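PDB 4EWF: beta-lactamase from Sphaerobacter thermophilus, which probably hydrolyses the amide bond of beta-lactams to give substituted beta-amino acids, as other class A beta-lactamases do. Local coordinates for residues V33-E38 / Q265-I270; Q172-G177 / T186-M191; V227-I230 / G235-V238. One frame throughout, in Å; residues are numbered along the deposited sequence.

Interaction 1 of 3, residues V33-E38 / Q265-I270; sequences VAPGGE and QATGLI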
# COMPACT_ATOMS: atom_id res chain seq x y z
N VAL A 33 -8.40 9.57 6.02
CA VAL A 33 -8.85 9.78 7.38
C VAL A 33 -8.03 10.86 8.06
O VAL A 33 -6.82 10.74 8.20
CB VAL A 33 -8.75 8.49 8.21
CG1 VAL A 33 -9.39 8.70 9.58
CG2 VAL A 33 -9.43 7.33 7.46
N ALA A 34 -8.71 11.93 8.50
CA ALA A 34 -8.04 13.03 9.17
C ALA A 34 -7.63 12.61 10.58
O ALA A 34 -8.20 11.68 11.14
CB ALA A 34 -8.97 14.26 9.24
N PRO A 35 -6.65 13.32 11.15
CA PRO A 35 -6.23 13.12 12.53
C PRO A 35 -7.41 12.95 13.48
O PRO A 35 -7.42 12.03 14.30
CB PRO A 35 -5.48 14.42 12.84
CG PRO A 35 -4.87 14.78 11.55
CD PRO A 35 -5.87 14.38 10.49
N GLY A 36 -8.41 13.82 13.38
CA GLY A 36 -9.57 13.66 14.23
C GLY A 36 -10.36 12.35 14.08
O GLY A 36 -11.06 11.94 15.00
N GLY A 37 -10.24 11.71 12.93
CA GLY A 37 -11.06 10.55 12.61
C GLY A 37 -12.08 10.86 11.52
O GLY A 37 -12.69 9.95 10.94
N GLU A 38 -12.26 12.16 11.23
CA GLU A 38 -13.15 12.56 10.15
C GLU A 38 -12.66 12.02 8.80
O GLU A 38 -11.48 12.10 8.48
CB GLU A 38 -13.35 14.07 10.07
CG GLU A 38 -14.35 14.41 8.97
CD GLU A 38 -14.68 15.89 8.86
OE1 GLU A 38 -15.09 16.30 7.75
OE2 GLU A 38 -14.54 16.62 9.86
N GLN A 265 -3.51 19.97 3.27
CA GLN A 265 -3.98 21.34 3.49
C GLN A 265 -5.34 21.37 4.20
O GLN A 265 -5.54 22.14 5.14
CB GLN A 265 -4.06 22.09 2.16
CG GLN A 265 -2.70 22.33 1.48
CD GLN A 265 -2.83 22.80 0.03
OE1 GLN A 265 -3.94 22.84 -0.52
NE2 GLN A 265 -1.71 23.13 -0.59
N ALA A 266 -6.27 20.52 3.76
CA ALA A 266 -7.62 20.54 4.33
C ALA A 266 -7.64 20.25 5.84
O ALA A 266 -8.42 20.83 6.59
CB ALA A 266 -8.55 19.56 3.57
N THR A 267 -6.76 19.35 6.27
CA THR A 267 -6.74 18.90 7.66
C THR A 267 -5.79 19.73 8.53
O THR A 267 -5.68 19.49 9.73
CB THR A 267 -6.31 17.41 7.76
OG1 THR A 267 -5.01 17.25 7.18
CG2 THR A 267 -7.28 16.55 7.00
N GLY A 268 -5.12 20.70 7.91
CA GLY A 268 -4.23 21.59 8.65
C GLY A 268 -2.89 20.98 9.01
O GLY A 268 -2.17 21.49 9.88
N LEU A 269 -2.54 19.88 8.34
CA LEU A 269 -1.25 19.23 8.56
C LEU A 269 -0.10 19.98 7.88
O LEU A 269 1.04 19.92 8.34
CB LEU A 269 -1.30 17.77 8.08
CG LEU A 269 -1.48 16.69 9.17
CD1 LEU A 269 -2.10 17.25 10.43
CD2 LEU A 269 -2.28 15.49 8.68
N ILE A 270 -0.38 20.64 6.76
CA ILE A 270 0.56 21.62 6.21
C ILE A 270 -0.22 22.91 6.05
O ILE A 270 -1.45 22.89 6.11
CB ILE A 270 1.13 21.18 4.85
CG1 ILE A 270 0.01 21.11 3.81
CG2 ILE A 270 1.84 19.85 4.99
CD1 ILE A 270 0.45 20.54 2.47

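Interaction 2 of 3, residues Q172-G177 / T186-M191; sequences QALLEG and TAMLAM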
# COMPACT_ATOMS: atom_id res chain seq x y z
N GLN A 172 -4.91 1.94 9.39
CA GLN A 172 -5.30 2.32 10.75
C GLN A 172 -4.93 1.25 11.75
O GLN A 172 -4.50 1.55 12.87
CB GLN A 172 -6.80 2.63 10.85
CG GLN A 172 -7.21 3.93 10.17
CD GLN A 172 -8.71 4.15 10.23
OE1 GLN A 172 -9.49 3.35 9.71
NE2 GLN A 172 -9.12 5.21 10.89
N ALA A 173 -5.08 -0.01 11.36
CA ALA A 173 -4.74 -1.11 12.25
C ALA A 173 -3.25 -1.06 12.61
O ALA A 173 -2.88 -1.28 13.76
CB ALA A 173 -5.12 -2.46 11.63
N LEU A 174 -2.40 -0.77 11.63
CA LEU A 174 -0.97 -0.67 11.90
C LEU A 174 -0.69 0.49 12.86
O LEU A 174 0.04 0.33 13.83
CB LEU A 174 -0.16 -0.48 10.61
CG LEU A 174 -0.09 -1.69 9.67
CD1 LEU A 174 0.51 -1.31 8.33
CD2 LEU A 174 0.72 -2.83 10.30
N LEU A 175 -1.28 1.65 12.58
CA LEU A 175 -1.06 2.84 13.40
C LEU A 175 -1.55 2.68 14.85
O LEU A 175 -1.04 3.33 15.75
CB LEU A 175 -1.73 4.06 12.76
CG LEU A 175 -1.13 4.50 11.43
CD1 LEU A 175 -2.01 5.53 10.75
CD2 LEU A 175 0.26 5.09 11.66
N GLU A 176 -2.54 1.83 15.05
CA GLU A 176 -3.14 1.67 16.37
C GLU A 176 -2.61 0.45 17.12
O GLU A 176 -3.04 0.18 18.23
CB GLU A 176 -4.67 1.60 16.25
CG GLU A 176 -5.30 2.87 15.66
CD GLU A 176 -6.77 2.69 15.27
OE1 GLU A 176 -7.32 3.59 14.60
OE2 GLU A 176 -7.38 1.66 15.63
N GLY A 177 -1.68 -0.27 16.50
CA GLY A 177 -1.10 -1.44 17.14
C GLY A 177 -2.06 -2.61 17.23
O GLY A 177 -1.92 -3.49 18.09
N THR A 186 5.12 -1.51 14.90
CA THR A 186 6.19 -0.53 14.81
C THR A 186 7.19 -0.89 13.71
O THR A 186 7.58 -0.04 12.92
CB THR A 186 6.90 -0.36 16.15
OG1 THR A 186 5.94 0.07 17.11
CG2 THR A 186 8.01 0.67 16.03
N ALA A 187 7.59 -2.16 13.65
CA ALA A 187 8.51 -2.60 12.59
C ALA A 187 7.89 -2.50 11.19
O ALA A 187 8.59 -2.23 10.20
CB ALA A 187 8.99 -4.03 12.84
N MSE A 188 6.58 -2.73 11.08
CA MSE A 188 5.94 -2.69 9.77
C MSE A 188 5.81 -1.27 9.26
O MSE A 188 5.98 -1.01 8.06
CB MSE A 188 4.59 -3.41 9.78
CG MSE A 188 4.74 -4.91 9.76
SE MSE A 188 3.03 -5.83 9.65
CE MSE A 188 2.48 -5.69 11.49
N LEU A 189 5.53 -0.34 10.16
CA LEU A 189 5.43 1.07 9.80
C LEU A 189 6.80 1.59 9.34
O LEU A 189 6.89 2.38 8.40
CB LEU A 189 4.92 1.90 10.99
CG LEU A 189 3.44 1.70 11.31
CD1 LEU A 189 3.10 2.30 12.68
CD2 LEU A 189 2.56 2.29 10.22
N ALA A 190 7.85 1.15 10.02
CA ALA A 190 9.20 1.44 9.57
C ALA A 190 9.50 0.86 8.17
O ALA A 190 10.25 1.45 7.40
CB ALA A 190 10.24 0.99 10.61
N MSE A 191 8.95 -0.31 7.85
CA MSE A 191 9.12 -0.86 6.50
C MSE A 191 8.45 0.05 5.46
O MSE A 191 9.04 0.36 4.43
CB MSE A 191 8.52 -2.27 6.37
CG MSE A 191 9.36 -3.37 6.95
SE MSE A 191 11.05 -3.60 5.96
CE MSE A 191 11.84 -4.97 7.12

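Interaction 3 of 3, residues V227-I230 / G235-V238; sequences VGFI and GTLV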
# COMPACT_ATOMS: atom_id res chain seq x y z
N VAL A 227 -1.12 3.48 -0.96
CA VAL A 227 -1.82 3.33 0.31
C VAL A 227 -0.83 3.58 1.42
O VAL A 227 0.19 2.91 1.49
CB VAL A 227 -2.38 1.90 0.48
CG1 VAL A 227 -2.89 1.69 1.92
CG2 VAL A 227 -3.48 1.62 -0.55
N GLY A 228 -1.11 4.54 2.30
CA GLY A 228 -0.15 4.80 3.36
C GLY A 228 -0.55 5.85 4.38
O GLY A 228 -1.74 6.10 4.59
N PHE A 229 0.45 6.46 5.01
CA PHE A 229 0.18 7.41 6.06
C PHE A 229 1.19 8.55 6.02
O PHE A 229 2.30 8.40 5.52
CB PHE A 229 0.28 6.72 7.43
CG PHE A 229 1.66 6.28 7.76
CD1 PHE A 229 2.50 7.09 8.52
CD2 PHE A 229 2.15 5.06 7.29
CE1 PHE A 229 3.79 6.69 8.83
CE2 PHE A 229 3.45 4.65 7.60
CZ PHE A 229 4.27 5.47 8.36
N ILE A 230 0.78 9.68 6.55
CA ILE A 230 1.69 10.79 6.77
C ILE A 230 1.54 11.28 8.21
O ILE A 230 0.43 11.58 8.66
CB ILE A 230 1.44 11.94 5.79
CG1 ILE A 230 1.67 11.47 4.35
CG2 ILE A 230 2.35 13.12 6.10
CD1 ILE A 230 1.09 12.40 3.33
N GLY A 235 -0.34 15.42 14.02
CA GLY A 235 -1.18 14.24 13.86
C GLY A 235 -0.90 13.45 12.59
O GLY A 235 0.02 13.77 11.83
N THR A 236 -1.70 12.41 12.35
CA THR A 236 -1.45 11.50 11.22
C THR A 236 -2.61 11.45 10.24
O THR A 236 -3.77 11.32 10.63
CB THR A 236 -1.15 10.07 11.71
OG1 THR A 236 0.06 10.07 12.48
CG2 THR A 236 -0.98 9.11 10.53
N LEU A 237 -2.28 11.54 8.95
CA LEU A 237 -3.25 11.42 7.89
C LEU A 237 -3.20 10.01 7.29
O LEU A 237 -2.13 9.54 6.90
CB LEU A 237 -2.93 12.44 6.79
CG LEU A 237 -3.94 12.51 5.66
CD1 LEU A 237 -5.17 13.25 6.16
CD2 LEU A 237 -3.35 13.22 4.46
N VAL A 238 -4.34 9.33 7.20
CA VAL A 238 -4.37 8.04 6.50
C VAL A 238 -4.87 8.24 5.08
O VAL A 238 -5.90 8.87 4.87
CB VAL A 238 -5.25 7.00 7.22
CG1 VAL A 238 -5.36 5.73 6.40
CG2 VAL A 238 -4.69 6.71 8.62

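Interaction 1 of 3, residues V33-E38 / Q265-I270
Thr-267 meets Ala-34 through its methyl. In the conformer described here (a second is modelled), chi1 is 59°: OG1 sits between the backbone N and the carbonyl carbon, and CG2 lies anti to the carbonyl carbon. In this conformer Thr-267 CG2 is 3.6 Å from Ala-34 CB, methyl against methyl. OG1 does not bond across the contact. It makes a hydrogen bond to the carbonyl O of Ala-263, one turn back in helix 249-266, a bond that suits this rotamer.

Leu-269 has unusual torsions, chi1 -101° and chi2 22°, off the staggered values. As modelled, they set both methyls against the ring of Pro-35. CG of Pro-35 is 3.9 Å from CD1 of Leu-269 and 3.9 Å from its CD2, so the ring corner sits at the fork of the leucine. The same ring crosses Thr-267 at about a right angle, with Pro-35 CD 4.1 Å from Thr-267 CB. The contact is wholly apolar.

Each backbone turns sharply here. Residues Ala-34 to Gly-37 form a type I beta turn, closed by Gly-37 N to Ala-34 O at 2.7 Å. Ala-34 N also bonds to Glu-38 O at 2.8 Å. After helix 249-266 the chain leaves helical angles at Gly-268, in a Schellman motif with positive phi. Ile-9 touches Ala-34 and Ala-266. Thr-267 and Leu-269 both touch Leu-237 of strand 235-244. The contact joins a beta-hairpin turn to the capped end of the C-terminal helix, which packs on the sheet of the class A beta-lactamase fold.

Interaction 2 of 3, residues Q172-G177 / T186-M191
Leu-189 is the bump that fills the hollow between Leu-174 and Leu-175. Its CD2 lies 3.9 Å from Leu-174 CB and equally 3.9 Å from Leu-175 CD2. Its other methyl, CD1, rests 3.8 Å from the carbonyl O of Leu-174. The leucine fork therefore presses on both the backbone and the side chains of the last helical turn. Leu-175 starts out away from helix 182-192, but its end bends back and crosses Leu-189 at about a right angle.

Leu-174 is the bump in the other direction. Its CD2 enters the crook of selenomethionine Met-188, whose chain is extended to SE and then bends at chi3 (-79°). The bend curls CE round the methyl, 3.6 Å from Leu-174 CD2, while SE is 3.8 Å and Met-188 CB 3.9 Å from the same atom. Three atoms of one bent chain line the hollow that takes this methyl.

Past helix 164-175, Gly-177 takes positive phi in a Schellman motif, and the chain soon enters helix 182-192. Met-188 also packs on Met-59, Ile-60 and Tyr-63 of helix 55-67. Leu-175 packs on Thr-236 and Val-238 of strand 235-244, so the pair touches helix 55-67 through Met-188 and the sheet through Leu-175.

Interaction 3 of 3, residues V227-I230 / G235-V238
Ile-230 and Leu-237 are held by two backbone hydrogen bonds. Ile-230 N bonds to Leu-237 O at 2.9 Å, and Leu-237 N to Ile-230 O at 2.7 Å. Both are fairly straight, 162° at the hydrogen, and both donors lie in the carbonyl plane. Each acceptor also takes a CA-H contact: Leu-237 O from Phe-229 CA at 3.3 Å, and Ile-230 O from Thr-236 CA at 3.2 Å.

Thr-236 adds its methyl. CG2 is anti to the backbone N (chi1 of OG1 is -64°) and comes 3.4 Å from Ile-230 O. It also lies 4.1 Å from Phe-229 CB and meets that ring obliquely. Thr-236 OG1 is hydrogen-bonded to Thr-231 OG1, consistent with this rotamer. Phe-229 and Val-238 form the next, non-hydrogen-bonded pair, on the opposite face from Ile-230 and Leu-237.

Further out, Phe-229 packs on Leu-189 and Leu-192 of helix 182-192, and Val-227 on Tyr-167 and Val-171 of helix 164-175. The other face lies against helix 249-266: Ile-230 touches Thr-260 and Leu-264, and Leu-237 touches Ala-263 and Leu-264. This is an antiparallel beta hairpin in the central sheet, covered by helices on both faces as in the alpha-beta-alpha sandwich of class A beta-lactamases.

How the interactions relate
Strand 235-244 ties the three contacts together. Interaction 3 lies within it and its hairpin partner 223-232. Interaction 1 is centred about 9 Å from interaction 3, and interaction 2 about 11 Å from it; the centres of interactions 1 and 2 are about 19 Å apart. The backbone of Val-33 probably bonds to Val-238, which places strand 27-33 beside the hairpin. Interactions 1 and 2 touch the hairpin from its two faces. Interaction 2 precedes interaction 3 along the chain, and both fall between the segments of interaction 1. Interaction 1 thus joins an early hairpin turn to the end of the last helix, beside the same sheet that interaction 2 meets.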